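Beta subunit of photoactivated adenylyl cyclase (Beggiatoa sp. PS, PDB 5M2A) probably converts ATP to cyclic AMP in response to blue light, coupling a flavin-binding BLUF sensor to a class III adenylyl cyclase domain. Local coordinates at residues D160-S165 against L285-P290; L242-T247 against R346-N351. All coordinates share one frame; numbering follows the deposited sequence. Where two conformers were deposited one is given.

Contact 1: residues D160-S165 against L285-P290. With MG (magnesium ion), chain G.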
ATOM      1  N   ASP A 160     -17.040   4.520   5.188  1.00 17.08           N
ATOM      2  CA  ASP A 160     -17.367   3.718   4.014  1.00 17.41           C
ATOM      3  C   ASP A 160     -18.717   4.151   3.464  1.00 18.46           C
ATOM      4  O   ASP A 160     -19.386   5.029   4.015  1.00 18.78           O
ATOM      5  CB  ASP A 160     -17.320   2.214   4.324  1.00 20.59           C
ATOM      6  CG  ASP A 160     -18.519   1.716   5.088  1.00 35.97           C
ATOM      7  OD1 ASP A 160     -19.307   2.529   5.598  1.00 37.24           O
ATOM      8  OD2 ASP A 160     -18.667   0.479   5.173  1.00 40.87           O
ATOM      9  N   ILE A 161     -19.115   3.507   2.381  1.00 15.82           N
ATOM     10  CA  ILE A 161     -20.218   3.977   1.552  1.00 17.92           C
ATOM     11  C   ILE A 161     -21.509   3.295   1.975  1.00 20.31           C
ATOM     12  O   ILE A 161     -21.571   2.062   2.063  1.00 20.03           O
ATOM     13  CB  ILE A 161     -19.923   3.702   0.071  1.00 16.25           C
ATOM     14  CG1 ILE A 161     -18.688   4.500  -0.358  1.00 15.96           C
ATOM     15  CG2 ILE A 161     -21.131   4.026  -0.771  1.00 15.17           C
ATOM     16  CD1 ILE A 161     -18.275   4.264  -1.815  1.00 19.27           C
ATOM     17  N   LEU A 162     -22.554   4.096   2.205  1.00 17.10           N
ATOM     18  CA  LEU A 162     -23.853   3.556   2.588  1.00 18.21           C
ATOM     19  C   LEU A 162     -24.461   2.753   1.448  1.00 21.66           C
ATOM     20  O   LEU A 162     -24.433   3.177   0.289  1.00 20.92           O
ATOM     21  CB  LEU A 162     -24.808   4.694   2.969  1.00 23.03           C
ATOM     22  CG  LEU A 162     -26.198   4.257   3.427  1.00 30.33           C
ATOM     23  CD1 LEU A 162     -26.098   3.562   4.779  1.00 25.90           C
ATOM     24  CD2 LEU A 162     -27.147   5.442   3.485  1.00 30.51           C
ATOM     25  N   ALA A 163     -25.032   1.590   1.790  1.00 21.82           N
ATOM     26  CA  ALA A 163     -25.694   0.712   0.822  1.00 22.68           C
ATOM     27  C   ALA A 163     -24.767   0.328  -0.330  1.00 25.22           C
ATOM     28  O   ALA A 163     -25.205   0.176  -1.474  1.00 22.36           O
ATOM     29  CB  ALA A 163     -26.978   1.342   0.277  1.00 24.38           C
ATOM     30  N   PHE A 164     -23.474   0.179  -0.049  1.00 22.79           N
ATOM     31  CA  PHE A 164     -22.544  -0.120  -1.135  1.00 23.24           C
ATOM     32  C   PHE A 164     -22.870  -1.448  -1.810  1.00 23.79           C
ATOM     33  O   PHE A 164     -22.642  -1.599  -3.018  1.00 24.45           O
ATOM     34  CB  PHE A 164     -21.110  -0.111  -0.609  1.00 22.59           C
ATOM     35  CG  PHE A 164     -20.075  -0.203  -1.694  1.00 23.24           C
ATOM     36  CD1 PHE A 164     -19.959   0.806  -2.631  1.00 21.95           C
ATOM     37  CD2 PHE A 164     -19.229  -1.300  -1.773  1.00 24.22           C
ATOM     38  CE1 PHE A 164     -19.010   0.740  -3.642  1.00 23.38           C
ATOM     39  CE2 PHE A 164     -18.274  -1.377  -2.778  1.00 24.62           C
ATOM     40  CZ  PHE A 164     -18.163  -0.356  -3.713  1.00 24.71           C
ATOM     41  N   SER A 165     -23.413  -2.415  -1.063  1.00 23.38           N
ATOM     42  CA  SER A 165     -23.804  -3.678  -1.682  0.70 29.59           C
ATOM     43  C   SER A 165     -24.874  -3.464  -2.742  1.00 28.69           C
ATOM     44  O   SER A 165     -24.872  -4.140  -3.775  1.00 30.19           O
ATOM     45  CB  SER A 165     -24.299  -4.670  -0.626  0.70 32.02           C
ATOM     46  OG  SER A 165     -23.220  -5.111   0.177  0.70 38.58           O
ATOM     47  N   LEU A 285     -22.076   0.727  12.846  1.00 22.40           N
ATOM     48  CA  LEU A 285     -23.216   1.021  13.705  1.00 24.27           C
ATOM     49  C   LEU A 285     -23.987   2.260  13.264  1.00 19.59           C
ATOM     50  O   LEU A 285     -25.183   2.360  13.566  1.00 26.86           O
ATOM     51  CB  LEU A 285     -22.736   1.191  15.149  1.00 24.72           C
ATOM     52  CG  LEU A 285     -23.749   1.552  16.234  1.00 31.68           C
ATOM     53  CD1 LEU A 285     -24.713   0.401  16.476  1.00 30.02           C
ATOM     54  CD2 LEU A 285     -23.003   1.917  17.499  1.00 29.32           C
ATOM     55  N   THR A 286     -23.340   3.207  12.567  1.00 21.36           N
ATOM     56  CA  THR A 286     -24.059   4.392  12.097  1.00 22.56           C
ATOM     57  C   THR A 286     -25.267   4.037  11.237  1.00 26.74           C
ATOM     58  O   THR A 286     -26.196   4.842  11.146  1.00 28.51           O
ATOM     59  CB  THR A 286     -23.147   5.327  11.302  1.00 28.43           C
ATOM     60  OG1 THR A 286     -22.669   4.665  10.117  1.00 28.16           O
ATOM     61  CG2 THR A 286     -21.972   5.800  12.159  1.00 20.75           C
ATOM     62  N   ARG A 287     -25.274   2.852  10.617  1.00 23.85           N
ATOM     63  CA  ARG A 287     -26.443   2.416   9.846  1.00 25.66           C
ATOM     64  C   ARG A 287     -27.699   2.342  10.702  1.00 33.47           C
ATOM     65  O   ARG A 287     -28.815   2.480  10.182  1.00 31.13           O
ATOM     66  CB  ARG A 287     -26.185   1.046   9.220  1.00 32.00           C
ATOM     67  CG  ARG A 287     -25.543   1.085   7.856  1.00 36.55           C
ATOM     68  CD  ARG A 287     -24.140   1.636   7.916  1.00 34.95           C
ATOM     69  NE  ARG A 287     -23.517   1.592   6.602  1.00 41.17           N
ATOM     70  CZ  ARG A 287     -22.294   2.032   6.344  1.00 41.75           C
ATOM     71  NH1 ARG A 287     -21.558   2.554   7.318  1.00 42.65           N
ATOM     72  NH2 ARG A 287     -21.809   1.953   5.114  1.00 34.23           N
ATOM     73  N   GLN A 288     -27.543   2.092  12.000  1.00 32.03           N
ATOM     74  CA  GLN A 288     -28.660   1.957  12.922  1.00 37.45           C
ATOM     75  C   GLN A 288     -28.899   3.214  13.741  1.00 38.43           C
ATOM     76  O   GLN A 288     -29.775   3.216  14.611  1.00 38.78           O
ATOM     77  CB  GLN A 288     -28.421   0.777  13.872  1.00 42.67           C
ATOM     78  CG  GLN A 288     -27.780  -0.434  13.225  1.00 54.56           C
ATOM     79  CD  GLN A 288     -27.340  -1.465  14.248  1.00 70.13           C
ATOM     80  OE1 GLN A 288     -27.919  -1.568  15.333  1.00 74.78           O
ATOM     81  NE2 GLN A 288     -26.306  -2.229  13.910  1.00 72.71           N
ATOM     82  N   LEU A 289     -28.148   4.282  13.483  1.00 29.76           N
ATOM     83  CA  LEU A 289     -28.197   5.496  14.270  1.00 26.18           C
ATOM     84  C   LEU A 289     -28.715   6.666  13.442  1.00 28.24           C
ATOM     85  O   LEU A 289     -28.531   6.707  12.219  1.00 27.47           O
ATOM     86  CB  LEU A 289     -26.807   5.853  14.813  1.00 24.30           C
ATOM     87  CG  LEU A 289     -26.133   4.797  15.677  1.00 27.62           C
ATOM     88  CD1 LEU A 289     -24.709   5.222  15.988  1.00 30.50           C
ATOM     89  CD2 LEU A 289     -26.928   4.590  16.952  1.00 28.83           C
ATOM     90  N   PRO A 290     -29.348   7.641  14.078  1.00 30.93           N
ATOM     91  CA  PRO A 290     -29.772   8.843  13.347  1.00 32.51           C
ATOM     92  C   PRO A 290     -28.637   9.841  13.167  1.00 30.95           C
ATOM     93  O   PRO A 290     -28.877  11.035  12.974  1.00 27.31           O
ATOM     94  CB  PRO A 290     -30.894   9.407  14.229  1.00 35.13           C
ATOM     95  CG  PRO A 290     -30.558   8.926  15.603  1.00 32.96           C
ATOM     96  CD  PRO A 290     -29.904   7.589  15.446  1.00 33.40           C
TER
HETATM   97 MG    MG G 405     -20.219   0.013   2.690  1.00 32.82          MG
HETATM   98  O   HOH W   1     -24.476  -0.021   4.270  1.00 24.35           O
HETATM   99  O   HOH W   2     -22.130  -0.725   3.302  1.00 52.58           O
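A bend in the side chain of Arg-287 (chi2 66°), extended again beyond it, carries the guanidinium to Asp-160, whose CG stands between its backbone N and carbonyl carbon (chi1 77°). The grip is end-on and falls on a single oxygen: Arg-287 NH2 lies 2.6 Å and Arg-287 NH1 2.8 Å from Asp-160 OD1, both as hydrogen bonds of one salt bridge. OD1 sits close to the guanidinium plane, but the two planes are 68° apart. NH1 meets the syn lone pair of OD1, while NH2 comes from above the carboxylate plane. Neither bond is straight, as expected where two N-H groups converge on one acceptor.

Leu-162 runs past the arginine in the opposite direction, its CD1 3.7 Å from NE of Arg-287. On the guanidinium edge, water 1 accepts from NE of Arg-287 at 3.0 Å and also from the backbone N of Ala-163, the N-cap residue of helix 164-170. This water joins the arginine to the type II turn from Ile-161 to Phe-164, which leads from strand 150-161 into that helix.

The turn also presents the carbonyl of Ile-161 to the magnesium ion, 2.5 Å from Ile-161 O. Water 2, 2.1 Å from the metal, accepts a weak bond from Arg-287 NH2. Asp-160, whose OD2 makes a long approach of 3.0 Å to the magnesium, and Asp-204 complete the protein part of the site, consistent with the metal-binding aspartate pair of class III cyclases. Arg-287 NH1 has a second anionic partner, Glu-283 from helix 274-285, whose OE2 is close to Asp-160 OD1. The positive guanidinium probably offsets the repulsion between these carboxylates, and its bonds to OD1 hold that oxygen while OD2 is turned toward the magnesium.

Contact 2: residues L242-T247 against R346-N351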
ATOM      1  N   LEU A 242     -23.328   9.343  -8.386  1.00 18.74           N
ATOM      2  CA  LEU A 242     -22.914  10.210  -7.282  1.00 18.65           C
ATOM      3  C   LEU A 242     -24.100  10.845  -6.559  1.00 17.75           C
ATOM      4  O   LEU A 242     -23.954  11.272  -5.408  1.00 19.22           O
ATOM      5  CB  LEU A 242     -21.986  11.305  -7.796  1.00 19.12           C
ATOM      6  CG  LEU A 242     -20.657  10.767  -8.322  1.00 19.37           C
ATOM      7  CD1 LEU A 242     -19.817  11.895  -8.945  1.00 18.17           C
ATOM      8  CD2 LEU A 242     -19.893  10.037  -7.201  1.00 20.95           C
ATOM      9  N   HIS A 243     -25.271  10.894  -7.195  1.00 18.80           N
ATOM     10  CA  HIS A 243     -26.471  11.406  -6.540  1.00 19.62           C
ATOM     11  C   HIS A 243     -26.891  10.537  -5.362  1.00 25.06           C
ATOM     12  O   HIS A 243     -27.739  10.959  -4.565  1.00 23.62           O
ATOM     13  CB  HIS A 243     -27.615  11.508  -7.554  1.00 27.06           C
ATOM     14  CG  HIS A 243     -28.887  12.051  -6.982  1.00 40.39           C
ATOM     15  ND1 HIS A 243     -28.956  13.276  -6.354  1.00 43.98           N
ATOM     16  CD2 HIS A 243     -30.138  11.531  -6.930  1.00 45.75           C
ATOM     17  CE1 HIS A 243     -30.194  13.491  -5.943  1.00 48.92           C
ATOM     18  NE2 HIS A 243     -30.931  12.447  -6.281  1.00 50.46           N
ATOM     19  N   LEU A 244     -26.310   9.339  -5.240  1.00 22.74           N
ATOM     20  CA  LEU A 244     -26.729   8.344  -4.260  1.00 24.90           C
ATOM     21  C   LEU A 244     -25.657   8.057  -3.227  1.00 20.75           C
ATOM     22  O   LEU A 244     -25.734   7.024  -2.554  1.00 20.10           O
ATOM     23  CB  LEU A 244     -27.099   7.026  -4.943  1.00 25.74           C
ATOM     24  CG  LEU A 244     -28.452   6.721  -5.581  1.00 33.71           C
ATOM     25  CD1 LEU A 244     -29.338   7.937  -5.778  1.00 33.88           C
ATOM     26  CD2 LEU A 244     -28.203   5.979  -6.877  1.00 28.00           C
ATOM     27  N   LEU A 245     -24.650   8.933  -3.098  1.00 21.92           N
ATOM     28  CA  LEU A 245     -23.453   8.653  -2.308  1.00 18.00           C
ATOM     29  C   LEU A 245     -23.567   9.278  -0.915  1.00 21.72           C
ATOM     30  O   LEU A 245     -23.591  10.510  -0.769  1.00 19.53           O
ATOM     31  CB  LEU A 245     -22.202   9.143  -3.047  1.00 18.42           C
ATOM     32  CG  LEU A 245     -20.836   9.052  -2.350  1.00 19.08           C
ATOM     33  CD1 LEU A 245     -20.489   7.624  -1.963  1.00 17.96           C
ATOM     34  CD2 LEU A 245     -19.737   9.650  -3.248  1.00 20.28           C
ATOM     35  N   TYR A 246     -23.617   8.409   0.098  1.00 17.87           N
ATOM     36  CA  TYR A 246     -23.633   8.744   1.511  1.00 18.47           C
ATOM     37  C   TYR A 246     -22.534   7.974   2.229  1.00 17.50           C
ATOM     38  O   TYR A 246     -22.086   6.916   1.777  1.00 17.61           O
ATOM     39  CB  TYR A 246     -24.968   8.386   2.171  1.00 20.53           C
ATOM     40  CG  TYR A 246     -26.178   9.009   1.543  1.00 20.52           C
ATOM     41  CD1 TYR A 246     -26.657   8.564   0.319  1.00 18.18           C
ATOM     42  CD2 TYR A 246     -26.881  10.014   2.203  1.00 25.17           C
ATOM     43  CE1 TYR A 246     -27.779   9.115  -0.252  1.00 18.79           C
ATOM     44  CE2 TYR A 246     -28.011  10.572   1.639  1.00 23.74           C
ATOM     45  CZ  TYR A 246     -28.450  10.124   0.412  1.00 29.63           C
ATOM     46  OH  TYR A 246     -29.572  10.685  -0.140  1.00 28.88           O
ATOM     47  N   THR A 247     -22.122   8.482   3.382  1.00 16.43           N
ATOM     48  CA  THR A 247     -21.076   7.808   4.133  1.00 18.18           C
ATOM     49  C   THR A 247     -21.502   7.643   5.584  1.00 21.31           C
ATOM     50  O   THR A 247     -22.397   8.335   6.077  1.00 20.29           O
ATOM     51  CB  THR A 247     -19.741   8.577   4.036  1.00 17.19           C
ATOM     52  OG1 THR A 247     -18.672   7.770   4.548  1.00 16.60           O
ATOM     53  CG2 THR A 247     -19.801   9.879   4.798  1.00 21.60           C
ATOM     54  N   ARG A 346     -32.037   1.672  -3.820  1.00 35.02           N
ATOM     55  CA  ARG A 346     -32.436   0.505  -4.596  1.00 38.19           C
ATOM     56  C   ARG A 346     -33.512   0.860  -5.620  1.00 41.44           C
ATOM     57  O   ARG A 346     -33.438   0.445  -6.780  1.00 43.81           O
ATOM     58  CB  ARG A 346     -32.915  -0.609  -3.666  1.00 35.84           C
ATOM     59  CG  ARG A 346     -33.500  -1.807  -4.395  1.00 44.27           C
ATOM     60  CD  ARG A 346     -33.627  -3.008  -3.475  1.00 52.42           C
ATOM     61  NE  ARG A 346     -32.321  -3.454  -2.998  1.00 55.48           N
ATOM     62  CZ  ARG A 346     -31.515  -4.262  -3.678  1.00 60.23           C
ATOM     63  NH1 ARG A 346     -31.878  -4.714  -4.869  1.00 63.20           N
ATOM     64  NH2 ARG A 346     -30.343  -4.614  -3.168  1.00 61.61           N
ATOM     65  N   GLN A 347     -34.510   1.647  -5.216  1.00 41.41           N
ATOM     66  CA  GLN A 347     -35.588   1.992  -6.137  1.00 43.97           C
ATOM     67  C   GLN A 347     -35.099   2.918  -7.249  1.00 39.35           C
ATOM     68  O   GLN A 347     -35.558   2.820  -8.392  1.00 40.64           O
ATOM     69  CB  GLN A 347     -36.753   2.619  -5.371  1.00 46.06           C
ATOM     70  CG  GLN A 347     -37.533   1.612  -4.541  1.00 56.93           C
ATOM     71  CD  GLN A 347     -38.732   2.227  -3.840  1.00 64.46           C
ATOM     72  OE1 GLN A 347     -38.666   3.349  -3.339  1.00 68.89           O
ATOM     73  NE2 GLN A 347     -39.835   1.491  -3.805  1.00 67.97           N
ATOM     74  N   THR A 348     -34.174   3.829  -6.935  1.00 33.97           N
ATOM     75  CA  THR A 348     -33.594   4.672  -7.978  1.00 39.82           C
ATOM     76  C   THR A 348     -32.874   3.826  -9.023  1.00 38.97           C
ATOM     77  O   THR A 348     -32.957   4.097 -10.227  1.00 39.58           O
ATOM     78  CB  THR A 348     -32.634   5.693  -7.362  1.00 41.10           C
ATOM     79  OG1 THR A 348     -33.361   6.564  -6.486  1.00 39.86           O
ATOM     80  CG2 THR A 348     -31.961   6.525  -8.445  1.00 42.62           C
ATOM     81  N   LEU A 349     -32.171   2.784  -8.576  1.00 38.57           N
ATOM     82  CA  LEU A 349     -31.409   1.923  -9.471  1.00 39.15           C
ATOM     83  C   LEU A 349     -32.246   0.821 -10.102  1.00 42.73           C
ATOM     84  O   LEU A 349     -31.741   0.115 -10.979  1.00 42.16           O
ATOM     85  CB  LEU A 349     -30.233   1.300  -8.718  1.00 40.85           C
ATOM     86  CG  LEU A 349     -29.186   2.291  -8.204  1.00 43.44           C
ATOM     87  CD1 LEU A 349     -28.128   1.572  -7.384  1.00 41.20           C
ATOM     88  CD2 LEU A 349     -28.560   3.028  -9.370  1.00 47.90           C
ATOM     89  N   GLU A 350     -33.496   0.649  -9.673  1.00 46.33           N
ATOM     90  CA  GLU A 350     -34.396  -0.297 -10.322  1.00 51.90           C
ATOM     91  C   GLU A 350     -34.816   0.230 -11.689  1.00 54.22           C
ATOM     92  O   GLU A 350     -35.298   1.360 -11.811  1.00 56.78           O
ATOM     93  CB  GLU A 350     -35.638  -0.541  -9.460  1.00 53.97           C
ATOM     94  CG  GLU A 350     -35.417  -1.390  -8.221  1.00 62.26           C
ATOM     95  CD  GLU A 350     -35.056  -2.825  -8.542  1.00 70.90           C
ATOM     96  OE1 GLU A 350     -35.378  -3.294  -9.657  1.00 73.29           O
ATOM     97  OE2 GLU A 350     -34.445  -3.492  -7.678  1.00 74.38           O
ATOM     98  N   ASN A 351     -34.638  -0.592 -12.720  1.00 50.21           N
ATOM     99  CA  ASN A 351     -35.072  -0.243 -14.066  1.00 54.17           C
ATOM    100  C   ASN A 351     -36.423  -0.842 -14.433  1.00 56.27           C
ATOM    101  O   ASN A 351     -37.003  -0.443 -15.448  1.00 55.00           O
ATOM    102  CB  ASN A 351     -34.023  -0.686 -15.095  1.00 57.47           C
ATOM    103  CG  ASN A 351     -32.724   0.086 -14.965  1.00 56.67           C
ATOM    104  OD1 ASN A 351     -32.727   1.278 -14.653  1.00 61.48           O
ATOM    105  ND2 ASN A 351     -31.606  -0.592 -15.199  1.00 56.54           N
TER
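Leu-244 meets helix 338-349 with both of its methyl groups, which touch two successive residues. CD2 makes the closest approach, 3.9 Å from CD2 of Leu-349, and is almost as near to CG of Leu-349, at 4.0 Å. These two leucines slide past each other in opposite directions, so the methyl of Leu-244 rests alongside the branch point of its partner. CD2 also lies near CG2 of Thr-348, while CD1 of Leu-244 faces that same CG2 tip to tip, 4.0 Å away. Thr-348 offers this methyl because CG2 is anti to its backbone N; its hydroxyl OG1 is instead hydrogen-bonded to the carbonyl of Leu-344, one turn back in the helix. The second torsion of Leu-244, chi2 13°, is nearly eclipsed, a strained value, and in this conformation both methyls face the helix.

Within the class III cyclase fold, the segment 242-247 links helix 215-235 to strand 247-258. Helix 338-349, the last of the chain, packs on this loop and on helix 164-170. Leu-244 is buried; Leu-349, partly exposed, also touches Leu-167 and Lys-170 of helix 164-170 and Leu-171.

Thr-348, likewise partly exposed, is the partner on the solvent side. The backbones come no closer than 8.6 Å, between CA of Leu-244 and CA of Thr-348, so side chains alone bridge the gap. No hydrogen bond spans the two segments, and only 119 Å² is buried in all. Beside the methyl contact, Arg-346 pairs with Glu-169 and the poorly ordered Glu-350 with Lys-170, both on helix 164-170.

Overall arrangement
Contacts 1 and 2 lie on the same side of the chain's centre, their own centres about 13 Å apart, within the cyclase part of the protein. Along the chain their segments alternate: 160-165, 242-247, 285-290, then 346-351. Strands 150-161 and 247-258, antiparallel neighbours in one sheet, bring them together: Leu-162 N is 2.9 Å from Tyr-246 O in a probable hydrogen bond, and Ile-161 packs on Leu-245. Helix 338-349 serves both, since its earlier residues Ile-341, Thr-342 and Ile-345 cover Leu-162 and Ala-163. The magnesium site of contact 1 is thus connected through these two paired strands and this helix to the apolar packing of contact 2.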